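Local coordinates for Lpg2148(MvcA) (PDB 6K11), which probably acts as a deamidase-type deubiquitinase that removes ubiquitin from the conjugating enzyme UBE2N during Legionella infection, at residues His232-Tyr237 with Asp279-Lys284; Glu141-Glu146 with Lys159-Asp164; Gly20-Gly25 with Glu363-Arg368; Gly289-Thr292 with Glu296-Asp299. One frame throughout, in Å; residues are numbered along the deposited sequence.

Interaction 1: residues His232-Tyr237 with Asp279-Lys284; sequences HSFTIY and DKYIEK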
loop_
_atom_site.group_PDB
_atom_site.type_symbol
_atom_site.label_atom_id
_atom_site.label_comp_id
_atom_site.label_asym_id
_atom_site.label_seq_id
_atom_site.Cartn_x
_atom_site.Cartn_y
_atom_site.Cartn_z
ATOM N N HIS A 232 -2.984 -3.375 0.004
ATOM C CA HIS A 232 -3.250 -2.793 -1.305
ATOM C C HIS A 232 -4.181 -1.611 -1.108
ATOM O O HIS A 232 -4.900 -1.521 -0.108
ATOM C CB HIS A 232 -3.847 -3.844 -2.270
ATOM C CG HIS A 232 -3.973 -3.375 -3.690
ATOM N ND1 HIS A 232 -3.012 -2.603 -4.310
ATOM C CD2 HIS A 232 -4.940 -3.591 -4.619
ATOM C CE1 HIS A 232 -3.392 -2.342 -5.552
ATOM N NE2 HIS A 232 -4.552 -2.939 -5.768
ATOM N N SER A 233 -4.127 -0.693 -2.064
ATOM C CA SER A 233 -4.947 0.508 -2.080
ATOM C C SER A 233 -5.413 0.712 -3.512
ATOM O O SER A 233 -4.663 0.421 -4.444
ATOM C CB SER A 233 -4.135 1.718 -1.600
ATOM O OG SER A 233 -4.725 2.937 -2.025
ATOM N N PHE A 234 -6.651 1.160 -3.688
ATOM C CA PHE A 234 -7.131 1.498 -5.025
ATOM C C PHE A 234 -8.351 2.386 -4.886
ATOM O O PHE A 234 -8.888 2.576 -3.791
ATOM C CB PHE A 234 -7.452 0.247 -5.879
ATOM C CG PHE A 234 -8.570 -0.633 -5.344
ATOM C CD1 PHE A 234 -8.326 -1.573 -4.341
ATOM C CD2 PHE A 234 -9.854 -0.567 -5.897
ATOM C CE1 PHE A 234 -9.337 -2.400 -3.871
ATOM C CE2 PHE A 234 -10.867 -1.404 -5.441
ATOM C CZ PHE A 234 -10.607 -2.320 -4.415
ATOM N N THR A 235 -8.778 2.938 -6.015
ATOM C CA THR A 235 -9.953 3.780 -6.042
ATOM C C THR A 235 -10.893 3.273 -7.125
ATOM O O THR A 235 -10.500 2.550 -8.047
ATOM C CB THR A 235 -9.588 5.262 -6.284
ATOM O OG1 THR A 235 -8.761 5.371 -7.458
ATOM C CG2 THR A 235 -8.832 5.827 -5.093
ATOM N N ILE A 236 -12.155 3.653 -6.987
ATOM C CA ILE A 236 -13.167 3.392 -7.995
ATOM C C ILE A 236 -13.913 4.697 -8.205
ATOM O O ILE A 236 -14.275 5.373 -7.233
ATOM C CB ILE A 236 -14.128 2.263 -7.580
ATOM C CG1 ILE A 236 -13.442 0.891 -7.731
ATOM C CG2 ILE A 236 -15.403 2.305 -8.440
ATOM C CD1 ILE A 236 -14.325 -0.267 -7.333
ATOM N N TYR A 237 -14.134 5.053 -9.466
ATOM C CA TYR A 237 -14.831 6.284 -9.820
ATOM C C TYR A 237 -16.114 5.910 -10.548
ATOM O O TYR A 237 -16.091 5.113 -11.491
ATOM C CB TYR A 237 -13.940 7.180 -10.686
ATOM C CG TYR A 237 -14.597 8.454 -11.180
ATOM C CD1 TYR A 237 -15.156 9.377 -10.290
ATOM C CD2 TYR A 237 -14.644 8.737 -12.541
ATOM C CE1 TYR A 237 -15.751 10.558 -10.752
ATOM C CE2 TYR A 237 -15.234 9.909 -13.010
ATOM C CZ TYR A 237 -15.792 10.808 -12.109
ATOM O OH TYR A 237 -16.384 11.965 -12.585
ATOM N N ASP A 279 -22.020 -4.202 -8.739
ATOM C CA ASP A 279 -22.571 -5.129 -7.752
ATOM C C ASP A 279 -21.728 -6.397 -7.670
ATOM O O ASP A 279 -21.345 -6.827 -6.577
ATOM C CB ASP A 279 -24.024 -5.476 -8.089
ATOM C CG ASP A 279 -24.971 -4.301 -7.906
ATOM O OD1 ASP A 279 -24.762 -3.482 -6.986
ATOM O OD2 ASP A 279 -25.943 -4.208 -8.686
ATOM N N LYS A 280 -21.421 -6.999 -8.824
ATOM C CA LYS A 280 -20.575 -8.189 -8.848
ATOM C C LYS A 280 -19.175 -7.903 -8.318
ATOM O O LYS A 280 -18.602 -8.732 -7.600
ATOM C CB LYS A 280 -20.488 -8.755 -10.266
ATOM C CG LYS A 280 -19.939 -10.184 -10.319
ATOM C CD LYS A 280 -20.910 -11.167 -9.664
ATOM C CE LYS A 280 -22.288 -11.107 -10.325
ATOM N NZ LYS A 280 -23.418 -11.023 -9.348
ATOM N N TYR A 281 -18.594 -6.752 -8.686
ATOM C CA TYR A 281 -17.290 -6.375 -8.134
ATOM C C TYR A 281 -17.336 -6.321 -6.609
ATOM O O TYR A 281 -16.463 -6.872 -5.929
ATOM C CB TYR A 281 -16.818 -5.027 -8.712
ATOM C CG TYR A 281 -15.328 -4.726 -8.478
ATOM C CD1 TYR A 281 -14.900 -4.097 -7.312
ATOM C CD2 TYR A 281 -14.360 -5.067 -9.428
ATOM C CE1 TYR A 281 -13.554 -3.818 -7.079
ATOM C CE2 TYR A 281 -12.995 -4.784 -9.204
ATOM C CZ TYR A 281 -12.607 -4.162 -8.022
ATOM O OH TYR A 281 -11.264 -3.885 -7.772
ATOM N N ILE A 282 -18.360 -5.673 -6.046
ATOM C CA ILE A 282 -18.446 -5.580 -4.587
ATOM C C ILE A 282 -18.622 -6.964 -3.971
ATOM O O ILE A 282 -18.023 -7.284 -2.935
ATOM C CB ILE A 282 -19.582 -4.625 -4.168
ATOM C CG1 ILE A 282 -19.242 -3.188 -4.547
ATOM C CG2 ILE A 282 -19.819 -4.713 -2.669
ATOM C CD1 ILE A 282 -20.375 -2.216 -4.289
ATOM N N GLU A 283 -19.440 -7.808 -4.599
ATOM C CA GLU A 283 -19.668 -9.138 -4.048
ATOM C C GLU A 283 -18.369 -9.919 -3.954
ATOM O O GLU A 283 -18.113 -10.592 -2.949
ATOM C CB GLU A 283 -20.693 -9.886 -4.899
ATOM C CG GLU A 283 -22.112 -9.358 -4.701
ATOM C CD GLU A 283 -23.058 -9.851 -5.773
ATOM O OE1 GLU A 283 -22.748 -10.892 -6.403
ATOM O OE2 GLU A 283 -24.105 -9.193 -5.985
ATOM N N LYS A 284 -17.519 -9.814 -4.980
ATOM C CA LYS A 284 -16.246 -10.525 -4.950
ATOM C C LYS A 284 -15.299 -9.942 -3.908
ATOM O O LYS A 284 -14.515 -10.683 -3.301
ATOM C CB LYS A 284 -15.610 -10.505 -6.339
ATOM C CG LYS A 284 -16.176 -11.560 -7.289
ATOM C CD LYS A 284 -15.140 -11.935 -8.355
ATOM C CE LYS A 284 -15.480 -13.244 -9.052
ATOM N NZ LYS A 284 -14.665 -13.434 -10.293
#

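Interaction 2: residues Glu141-Glu146 with Lys159-Asp164; sequences ENFNPE and KLYFID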
loop_
_atom_site.group_PDB
_atom_site.type_symbol
_atom_site.label_atom_id
_atom_site.label_comp_id
_atom_site.label_asym_id
_atom_site.label_seq_id
_atom_site.Cartn_x
_atom_site.Cartn_y
_atom_site.Cartn_z
ATOM N N GLU A 141 21.850 -7.687 27.240
ATOM C CA GLU A 141 23.014 -6.993 26.694
ATOM C C GLU A 141 22.932 -6.816 25.180
ATOM O O GLU A 141 23.475 -5.840 24.647
ATOM C CB GLU A 141 24.278 -7.758 27.079
ATOM C CG GLU A 141 24.193 -8.338 28.489
ATOM C CD GLU A 141 25.089 -9.549 28.683
ATOM O OE1 GLU A 141 24.658 -10.508 29.371
ATOM O OE2 GLU A 141 26.221 -9.541 28.159
ATOM N N ASN A 142 22.263 -7.730 24.471
ATOM C CA ASN A 142 22.251 -7.730 23.012
ATOM C C ASN A 142 20.918 -7.295 22.415
ATOM O O ASN A 142 20.688 -7.517 21.220
ATOM C CB ASN A 142 22.613 -9.116 22.483
ATOM C CG ASN A 142 23.897 -9.643 23.076
ATOM O OD1 ASN A 142 23.960 -10.784 23.540
ATOM N ND2 ASN A 142 24.930 -8.808 23.076
ATOM N N PHE A 143 20.033 -6.685 23.203
ATOM C CA PHE A 143 18.704 -6.302 22.738
ATOM C C PHE A 143 18.654 -4.787 22.592
ATOM O O PHE A 143 18.734 -4.057 23.586
ATOM C CB PHE A 143 17.610 -6.792 23.685
ATOM C CG PHE A 143 16.220 -6.409 23.247
ATOM C CD1 PHE A 143 15.618 -7.046 22.170
ATOM C CD2 PHE A 143 15.526 -5.400 23.899
ATOM C CE1 PHE A 143 14.343 -6.695 21.753
ATOM C CE2 PHE A 143 14.246 -5.041 23.489
ATOM C CZ PHE A 143 13.652 -5.687 22.415
ATOM N N ASN A 144 18.525 -4.329 21.356
ATOM C CA ASN A 144 18.312 -2.916 21.048
ATOM C C ASN A 144 16.945 -2.787 20.398
ATOM O O ASN A 144 16.772 -3.206 19.237
ATOM C CB ASN A 144 19.407 -2.396 20.119
ATOM C CG ASN A 144 19.325 -0.902 19.893
ATOM O OD1 ASN A 144 18.322 -0.258 20.212
ATOM N ND2 ASN A 144 20.385 -0.338 19.330
ATOM N N PRO A 145 15.949 -2.231 21.094
ATOM C CA PRO A 145 14.597 -2.152 20.510
ATOM C C PRO A 145 14.522 -1.306 19.254
ATOM O O PRO A 145 13.570 -1.460 18.481
ATOM C CB PRO A 145 13.759 -1.545 21.642
ATOM C CG PRO A 145 14.756 -0.875 22.549
ATOM C CD PRO A 145 16.005 -1.688 22.461
ATOM N N GLU A 146 15.493 -0.424 19.022
ATOM C CA GLU A 146 15.510 0.395 17.817
ATOM C C GLU A 146 15.957 -0.376 16.581
ATOM O O GLU A 146 15.623 0.030 15.462
ATOM C CB GLU A 146 16.427 1.601 18.024
ATOM C CG GLU A 146 16.131 2.388 19.292
ATOM C CD GLU A 146 14.999 3.379 19.107
ATOM O OE1 GLU A 146 14.946 4.035 18.042
ATOM O OE2 GLU A 146 14.157 3.502 20.023
ATOM N N LYS A 159 12.431 -8.923 30.975
ATOM C CA LYS A 159 11.333 -8.291 30.254
ATOM C C LYS A 159 10.782 -9.293 29.246
ATOM O O LYS A 159 11.510 -10.154 28.749
ATOM C CB LYS A 159 11.789 -7.004 29.549
ATOM C CG LYS A 159 12.244 -5.863 30.478
ATOM C CD LYS A 159 11.099 -4.882 30.764
ATOM C CE LYS A 159 11.523 -3.715 31.673
ATOM N NZ LYS A 159 12.997 -3.563 31.678
ATOM N N LEU A 160 9.478 -9.212 29.002
ATOM C CA LEU A 160 8.799 -9.945 27.936
ATOM C C LEU A 160 8.116 -8.887 27.081
ATOM O O LEU A 160 7.197 -8.209 27.557
ATOM C CB LEU A 160 7.789 -10.952 28.495
ATOM C CG LEU A 160 6.980 -11.761 27.475
ATOM C CD1 LEU A 160 7.906 -12.693 26.674
ATOM C CD2 LEU A 160 5.896 -12.558 28.162
ATOM N N TYR A 161 8.570 -8.738 25.834
ATOM C CA TYR A 161 8.150 -7.661 24.951
ATOM C C TYR A 161 7.499 -8.208 23.687
ATOM O O TYR A 161 7.790 -9.330 23.241
ATOM C CB TYR A 161 9.349 -6.801 24.506
ATOM C CG TYR A 161 9.914 -5.822 25.510
ATOM C CD1 TYR A 161 9.104 -4.855 26.118
ATOM C CD2 TYR A 161 11.275 -5.811 25.795
ATOM C CE1 TYR A 161 9.634 -3.943 27.006
ATOM C CE2 TYR A 161 11.809 -4.910 26.678
ATOM C CZ TYR A 161 10.990 -3.977 27.279
ATOM O OH TYR A 161 11.532 -3.079 28.160
ATOM N N PHE A 162 6.629 -7.387 23.096
ATOM C CA PHE A 162 6.193 -7.559 21.721
ATOM C C PHE A 162 6.559 -6.273 21.002
ATOM O O PHE A 162 6.236 -5.182 21.487
ATOM C CB PHE A 162 4.684 -7.849 21.629
ATOM C CG PHE A 162 4.113 -7.739 20.236
ATOM C CD1 PHE A 162 4.685 -8.438 19.174
ATOM C CD2 PHE A 162 2.996 -6.957 19.997
ATOM C CE1 PHE A 162 4.156 -8.341 17.881
ATOM C CE2 PHE A 162 2.449 -6.851 18.711
ATOM C CZ PHE A 162 3.032 -7.543 17.647
ATOM N N ILE A 163 7.302 -6.395 19.898
ATOM C CA ILE A 163 7.576 -5.275 19.001
ATOM C C ILE A 163 6.652 -5.427 17.808
ATOM O O ILE A 163 6.720 -6.444 17.107
ATOM C CB ILE A 163 9.042 -5.252 18.541
ATOM C CG1 ILE A 163 9.983 -5.100 19.723
ATOM C CG2 ILE A 163 9.251 -4.131 17.500
ATOM C CD1 ILE A 163 11.446 -5.052 19.326
ATOM N N ASP A 164 5.784 -4.438 17.569
ATOM C CA ASP A 164 4.792 -4.599 16.524
ATOM C C ASP A 164 5.347 -4.162 15.160
ATOM O O ASP A 164 6.525 -3.823 15.013
ATOM C CB ASP A 164 3.494 -3.872 16.896
ATOM C CG ASP A 164 3.543 -2.351 16.693
ATOM O OD1 ASP A 164 4.622 -1.750 16.457
ATOM O OD2 ASP A 164 2.458 -1.742 16.830
#

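Interaction 3: residues Gly20-Gly25 with Glu363-Arg368; sequences GVMMTG and ENYRNR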
loop_
_atom_site.group_PDB
_atom_site.type_symbol
_atom_site.label_atom_id
_atom_site.label_comp_id
_atom_site.label_asym_id
_atom_site.label_seq_id
_atom_site.Cartn_x
_atom_site.Cartn_y
_atom_site.Cartn_z
ATOM N N GLY A 20 2.496 9.403 -17.699
ATOM C CA GLY A 20 3.054 8.703 -16.551
ATOM C C GLY A 20 3.410 9.540 -15.331
ATOM O O GLY A 20 2.538 10.156 -14.700
ATOM N N VAL A 21 4.705 9.561 -14.994
ATOM C CA VAL A 21 5.177 10.216 -13.780
ATOM C C VAL A 21 4.880 11.716 -13.768
ATOM O O VAL A 21 4.794 12.316 -12.690
ATOM C CB VAL A 21 6.693 9.948 -13.595
ATOM C CG1 VAL A 21 7.508 10.623 -14.701
ATOM C CG2 VAL A 21 7.170 10.383 -12.212
ATOM N N MET A 22 4.718 12.339 -14.938
ATOM C CA MET A 22 4.469 13.780 -14.981
ATOM C C MET A 22 3.138 14.149 -14.328
ATOM O O MET A 22 2.937 15.316 -13.970
ATOM C CB MET A 22 4.481 14.295 -16.432
ATOM C CG MET A 22 5.792 14.116 -17.194
ATOM S SD MET A 22 5.763 14.689 -18.883
ATOM C CE MET A 22 6.064 16.491 -18.653
ATOM N N MET A 23 2.224 13.183 -14.157
ATOM C CA MET A 23 0.899 13.490 -13.627
ATOM C C MET A 23 0.911 13.978 -12.180
ATOM O O MET A 23 -0.085 14.565 -11.745
ATOM C CB MET A 23 -0.012 12.267 -13.764
ATOM C CG MET A 23 -0.219 11.850 -15.220
ATOM S SD MET A 23 -1.209 13.109 -16.075
ATOM C CE MET A 23 -2.703 12.887 -15.093
ATOM N N THR A 24 1.994 13.746 -11.419
ATOM C CA THR A 24 2.094 14.299 -10.065
ATOM C C THR A 24 2.122 15.824 -10.052
ATOM O O THR A 24 1.758 16.436 -9.039
ATOM C CB THR A 24 3.365 13.807 -9.360
ATOM O OG1 THR A 24 4.509 14.400 -10.004
ATOM C CG2 THR A 24 3.470 12.297 -9.418
ATOM N N GLY A 25 2.555 16.452 -11.144
ATOM C CA GLY A 25 2.699 17.893 -11.202
ATOM C C GLY A 25 3.922 18.458 -10.504
ATOM O O GLY A 25 4.062 19.680 -10.436
ATOM N N GLU A 363 10.789 11.978 -21.261
ATOM C CA GLU A 363 12.254 11.910 -21.235
ATOM C C GLU A 363 12.874 13.243 -20.818
ATOM O O GLU A 363 13.893 13.264 -20.121
ATOM C CB GLU A 363 12.813 11.498 -22.597
ATOM C CG GLU A 363 12.575 10.012 -22.966
ATOM C CD GLU A 363 13.044 9.062 -21.883
ATOM O OE1 GLU A 363 14.271 9.030 -21.595
ATOM O OE2 GLU A 363 12.184 8.361 -21.298
ATOM N N ASN A 364 12.301 14.364 -21.269
ATOM C CA ASN A 364 12.783 15.668 -20.806
ATOM C C ASN A 364 12.660 15.784 -19.291
ATOM O O ASN A 364 13.590 16.249 -18.613
ATOM C CB ASN A 364 12.003 16.783 -21.502
ATOM C CG ASN A 364 12.332 18.176 -20.950
ATOM O OD1 ASN A 364 11.563 18.751 -20.156
ATOM N ND2 ASN A 364 13.471 18.725 -21.374
ATOM N N TYR A 365 11.513 15.359 -18.747
ATOM C CA TYR A 365 11.281 15.411 -17.308
ATOM C C TYR A 365 12.275 14.533 -16.552
ATOM O O TYR A 365 12.853 14.952 -15.539
ATOM C CB TYR A 365 9.845 14.975 -17.023
ATOM C CG TYR A 365 9.413 15.082 -15.587
ATOM C CD1 TYR A 365 8.949 16.298 -15.065
ATOM C CD2 TYR A 365 9.421 13.970 -14.758
ATOM C CE1 TYR A 365 8.543 16.384 -13.745
ATOM C CE2 TYR A 365 9.000 14.045 -13.451
ATOM C CZ TYR A 365 8.564 15.258 -12.948
ATOM O OH TYR A 365 8.165 15.314 -11.637
ATOM N N ARG A 366 12.450 13.288 -17.012
ATOM C CA ARG A 366 13.414 12.385 -16.386
ATOM C C ARG A 366 14.825 12.955 -16.430
ATOM O O ARG A 366 15.570 12.857 -15.449
ATOM C CB ARG A 366 13.407 11.025 -17.088
ATOM C CG ARG A 366 12.223 10.141 -16.800
ATOM C CD ARG A 366 12.178 9.039 -17.860
ATOM N NE ARG A 366 11.291 7.964 -17.443
ATOM C CZ ARG A 366 10.979 6.907 -18.188
ATOM N NH1 ARG A 366 11.478 6.769 -19.418
ATOM N NH2 ARG A 366 10.165 5.987 -17.690
ATOM N N ASN A 367 15.226 13.509 -17.575
ATOM C CA ASN A 367 16.597 13.998 -17.708
ATOM C C ASN A 367 16.840 15.199 -16.796
ATOM O O ASN A 367 17.920 15.330 -16.206
ATOM C CB ASN A 367 16.901 14.348 -19.170
ATOM C CG ASN A 367 16.914 13.104 -20.082
ATOM O OD1 ASN A 367 16.899 11.977 -19.603
ATOM N ND2 ASN A 367 16.929 13.319 -21.385
ATOM N N ARG A 368 15.834 16.066 -16.636
ATOM C CA ARG A 368 15.994 17.222 -15.761
ATOM C C ARG A 368 15.987 16.818 -14.293
ATOM O O ARG A 368 16.692 17.431 -13.490
ATOM C CB ARG A 368 14.900 18.265 -16.042
ATOM C CG ARG A 368 15.025 18.915 -17.421
ATOM C CD ARG A 368 13.707 19.533 -17.910
ATOM N NE ARG A 368 13.172 20.538 -16.993
ATOM C CZ ARG A 368 12.098 21.276 -17.256
ATOM N NH1 ARG A 368 11.453 21.116 -18.409
ATOM N NH2 ARG A 368 11.665 22.165 -16.371
#

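Interaction 4: residues Gly289-Thr292 with Glu296-Asp299; sequences GKTT and ERSD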
loop_
_atom_site.group_PDB
_atom_site.type_symbol
_atom_site.label_atom_id
_atom_site.label_comp_id
_atom_site.label_asym_id
_atom_site.label_seq_id
_atom_site.Cartn_x
_atom_site.Cartn_y
_atom_site.Cartn_z
ATOM N N GLY A 289 -12.720 -10.715 1.559
ATOM C CA GLY A 289 -12.532 -10.404 2.959
ATOM C C GLY A 289 -13.198 -11.368 3.911
ATOM O O GLY A 289 -13.290 -11.082 5.109
ATOM N N LYS A 290 -13.660 -12.509 3.413
ATOM C CA LYS A 290 -14.472 -13.430 4.194
ATOM C C LYS A 290 -13.961 -14.859 4.033
ATOM O O LYS A 290 -14.014 -15.651 4.980
ATOM C CB LYS A 290 -15.941 -13.297 3.763
ATOM C CG LYS A 290 -16.856 -14.456 4.093
ATOM C CD LYS A 290 -18.086 -14.422 3.191
ATOM C CE LYS A 290 -17.850 -15.211 1.893
ATOM N NZ LYS A 290 -19.108 -15.487 1.115
ATOM N N THR A 291 -13.428 -15.194 2.856
ATOM C CA THR A 291 -12.999 -16.566 2.606
ATOM C C THR A 291 -11.867 -16.976 3.547
ATOM O O THR A 291 -11.060 -16.156 3.992
ATOM C CB THR A 291 -12.541 -16.741 1.156
ATOM O OG1 THR A 291 -12.230 -18.121 0.913
ATOM C CG2 THR A 291 -11.292 -15.895 0.873
ATOM N N THR A 292 -11.823 -18.276 3.851
ATOM C CA THR A 292 -10.699 -18.901 4.529
ATOM C C THR A 292 -9.854 -19.736 3.579
ATOM O O THR A 292 -8.878 -20.356 4.016
ATOM C CB THR A 292 -11.197 -19.796 5.676
ATOM O OG1 THR A 292 -11.936 -20.894 5.126
ATOM C CG2 THR A 292 -12.096 -19.024 6.599
ATOM N N GLU A 296 -9.106 -19.584 -3.275
ATOM C CA GLU A 296 -10.152 -18.630 -3.639
ATOM C C GLU A 296 -9.703 -17.190 -3.397
ATOM O O GLU A 296 -9.966 -16.301 -4.221
ATOM C CB GLU A 296 -11.424 -18.931 -2.849
ATOM C CG GLU A 296 -12.613 -18.010 -3.150
ATOM C CD GLU A 296 -13.826 -18.335 -2.280
ATOM O OE1 GLU A 296 -13.630 -18.772 -1.126
ATOM O OE2 GLU A 296 -14.971 -18.167 -2.749
ATOM N N ARG A 297 -9.046 -16.945 -2.259
ATOM C CA ARG A 297 -8.517 -15.616 -1.957
ATOM C C ARG A 297 -7.499 -15.179 -3.006
ATOM O O ARG A 297 -7.559 -14.055 -3.520
ATOM C CB ARG A 297 -7.879 -15.637 -0.568
ATOM C CG ARG A 297 -7.563 -14.289 0.011
ATOM C CD ARG A 297 -6.759 -14.436 1.313
ATOM N NE ARG A 297 -7.568 -14.954 2.417
ATOM C CZ ARG A 297 -7.294 -16.059 3.113
ATOM N NH1 ARG A 297 -6.214 -16.790 2.839
ATOM N NH2 ARG A 297 -8.104 -16.429 4.100
ATOM N N SER A 298 -6.557 -16.073 -3.334
ATOM C CA SER A 298 -5.521 -15.770 -4.314
ATOM C C SER A 298 -6.118 -15.463 -5.684
ATOM O O SER A 298 -5.697 -14.508 -6.351
ATOM C CB SER A 298 -4.546 -16.948 -4.401
ATOM O OG SER A 298 -3.905 -17.163 -3.147
ATOM N N ASP A 299 -7.101 -16.267 -6.113
ATOM C CA ASP A 299 -7.725 -16.104 -7.423
ATOM C C ASP A 299 -8.417 -14.751 -7.558
ATOM O O ASP A 299 -8.328 -14.106 -8.612
ATOM C CB ASP A 299 -8.742 -17.222 -7.663
ATOM C CG ASP A 299 -8.095 -18.551 -8.060
ATOM O OD1 ASP A 299 -6.863 -18.597 -8.315
ATOM O OD2 ASP A 299 -8.843 -19.551 -8.111
HETATM O O HOH W 1 -6.056 -19.661 3.902
HETATM O O HOH W 2 -7.532 -18.154 6.247
#

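Interaction 1: residues His232-Tyr237 with Asp279-Lys284
At the edge of the Y281 ring, close to its plane, lies CE2 of F234, 3.4 Å from Y281 OH; toward the F234 ring the same hydroxyl is oblique. I236 reaches the Y281 ring at a slant as well, its CD1 lying 3.6 Å from Y281 CE1. Among the rings from outside the segments, F304 stacks on Y281 and F124 on F234, while F249 meets Y281 and F305 meets F234 at larger angles. A chi1 of -165° throws the Y281 ring clear of its helix and carries the phenol far enough to span a backbone gap of 10.6 Å between the CA atoms of I236 and Y281. I236 and Y281 run past each other in opposite directions, and Y281 CE1 also has F234 CE2 4.0 Å away. The contact is buried and mostly carbon on carbon, with the phenol oxygen of Y281 against the F234 ring. It lays helix 278-288 over one face of the antiparallel sheet, on strand 228-238, which is flanked by strands 120-129 and 250-252. T235, between the two touching strand residues, turns to the other face, where helix 71-83 packs through S75 and V78.

Interaction 2: residues Glu141-Glu146 with Lys159-Asp164
F143 holds its CG opposite the backbone N (chi1 180°), sending the ring out of its loop toward strand 160-163, while the chain of I163 runs fully extended to CD1 (chi2 -179°) and meets that ring coming the other way. The methyl CD1 of I163 lies 3.8 Å from F143 CZ, approaching at a slant. Y161, two residues earlier on the same side of the strand, brings CD2 to 3.8 Å from F143 CE2. The two aromatic planes are nearly parallel, 15° apart, yet slid so far that they barely overlap, with centroids 5.8 Å from one another. Behind F143 the loop folds back on itself: the N of P145 sits above one face of the ring, toward its rim, and N144 OD1 takes the N-H of E146 at 3.1 Å, forming an Asx turn. Y154 of strand 152-155 adds another ring against F143, and L169 touches both Y161 and I163, so the contact belongs to a small, largely aromatic and aliphatic cluster of the MvcA insertion domain. With so little ring overlap and no polar bond across, F143 is held by CD2 and CE2 of Y161 and by the I163 methyl through dispersion and burial, not by a true stack.

Interaction 3: residues Gly20-Gly25 with Glu363-Arg368
A single 3-10 turn, residues 21-24, links helix 4-19 to helix 28-39 in the helical part of the molecule, and V21, M22 and T24 of this turn meet Y365 on the long C-terminal helix 358-381. The chain enters the turn through G20, which has a positive phi just past the end of the first helix. Y365 carries most of the contact. With chi1 at -175° its ring points away from its own helix and in against the turn. M22 lies over one face of that ring, its CG 4.1 Å from Y365 CG, the two side chains running past each other in opposite directions. V21 crosses more obliquely and sets CG1 3.9 Å from Y365 CD2. Further neighbours complete the setting: A28 and L31 of helix 28-39 and F349 of helix 336-351 also touch the tyrosine, so it is packed between the turn and these two helices. Within helix 358-381, R366 NH1 pairs with E363 OE2 at 2.6 Å in a salt bridge, and R368 NH1 reaches N364 OD1 at 2.9 Å in the plane of the amide carbonyl. At the far end of the buried ring, Y365 OH is hydrogen-bonded to the backbone O of V26; T24 OG1, which takes the N-H of V26, stays 4.1 Å from Y365 OH.

Interaction 4: residues Gly289-Thr292 with Glu296-Asp299
Two bonds to the first turn of helix 294-305 hold T291, one at its hydroxyl and one at its carbonyl. Its OG1 donates to E296 OE1 at 2.6 Å, reaching the carboxylate on its anti side and 31° out of plane, while its carbonyl O receives R297 NH2 at 3.0 Å. That second bond is bent, 134° at the hydrogen, with the donor above the carbonyl plane. T291 CG2 also rests 3.7 Å from R297 CB. The arginine leaves its helix extended and then bends at chi3 (-71°), which folds the guanidinium back over the loop. Two waters widen the grip: the first joins T292 O to R297 NH1, and the second accepts from R297 NH2 and gives a weak bond to T292 O. N293 gives its N-H to T291 OG1 and accepts from E296 N through OD1. Residues 289-292 thus belong to the short loop joining helix 278-288 to helix 294-305, whose first turn folds back on it; E296 and R297 also touch V287 and L288 of the preceding helix. The threonine hydroxyl is donor and acceptor at once. The carbonyls of T291 and of K321, in a loop later in the chain, bind the guanidinium directly and T292 O through waters; their dipoles would probably stabilise its positive charge.

How the interactions relate
Interaction 3 joins an early turn to the C-terminal helix, so along the chain it spans all the others: interaction 2 comes next, then interaction 1, then interaction 4. Interactions 1 and 4 are neighbours, with centres 15 Å apart and nearest atoms about 5 Å; they involve helices 278-288 and 294-305, which follow each other in the chain. Interaction 2 lies within the insertion domain on a separate mixed sheet, 40 Å from interaction 1 and 43 Å from interaction 3, centre to centre. The contacts therefore report on three regions: the sheet with its covering helices, the insertion, and the helical part, where an early turn meets the C-terminal helix.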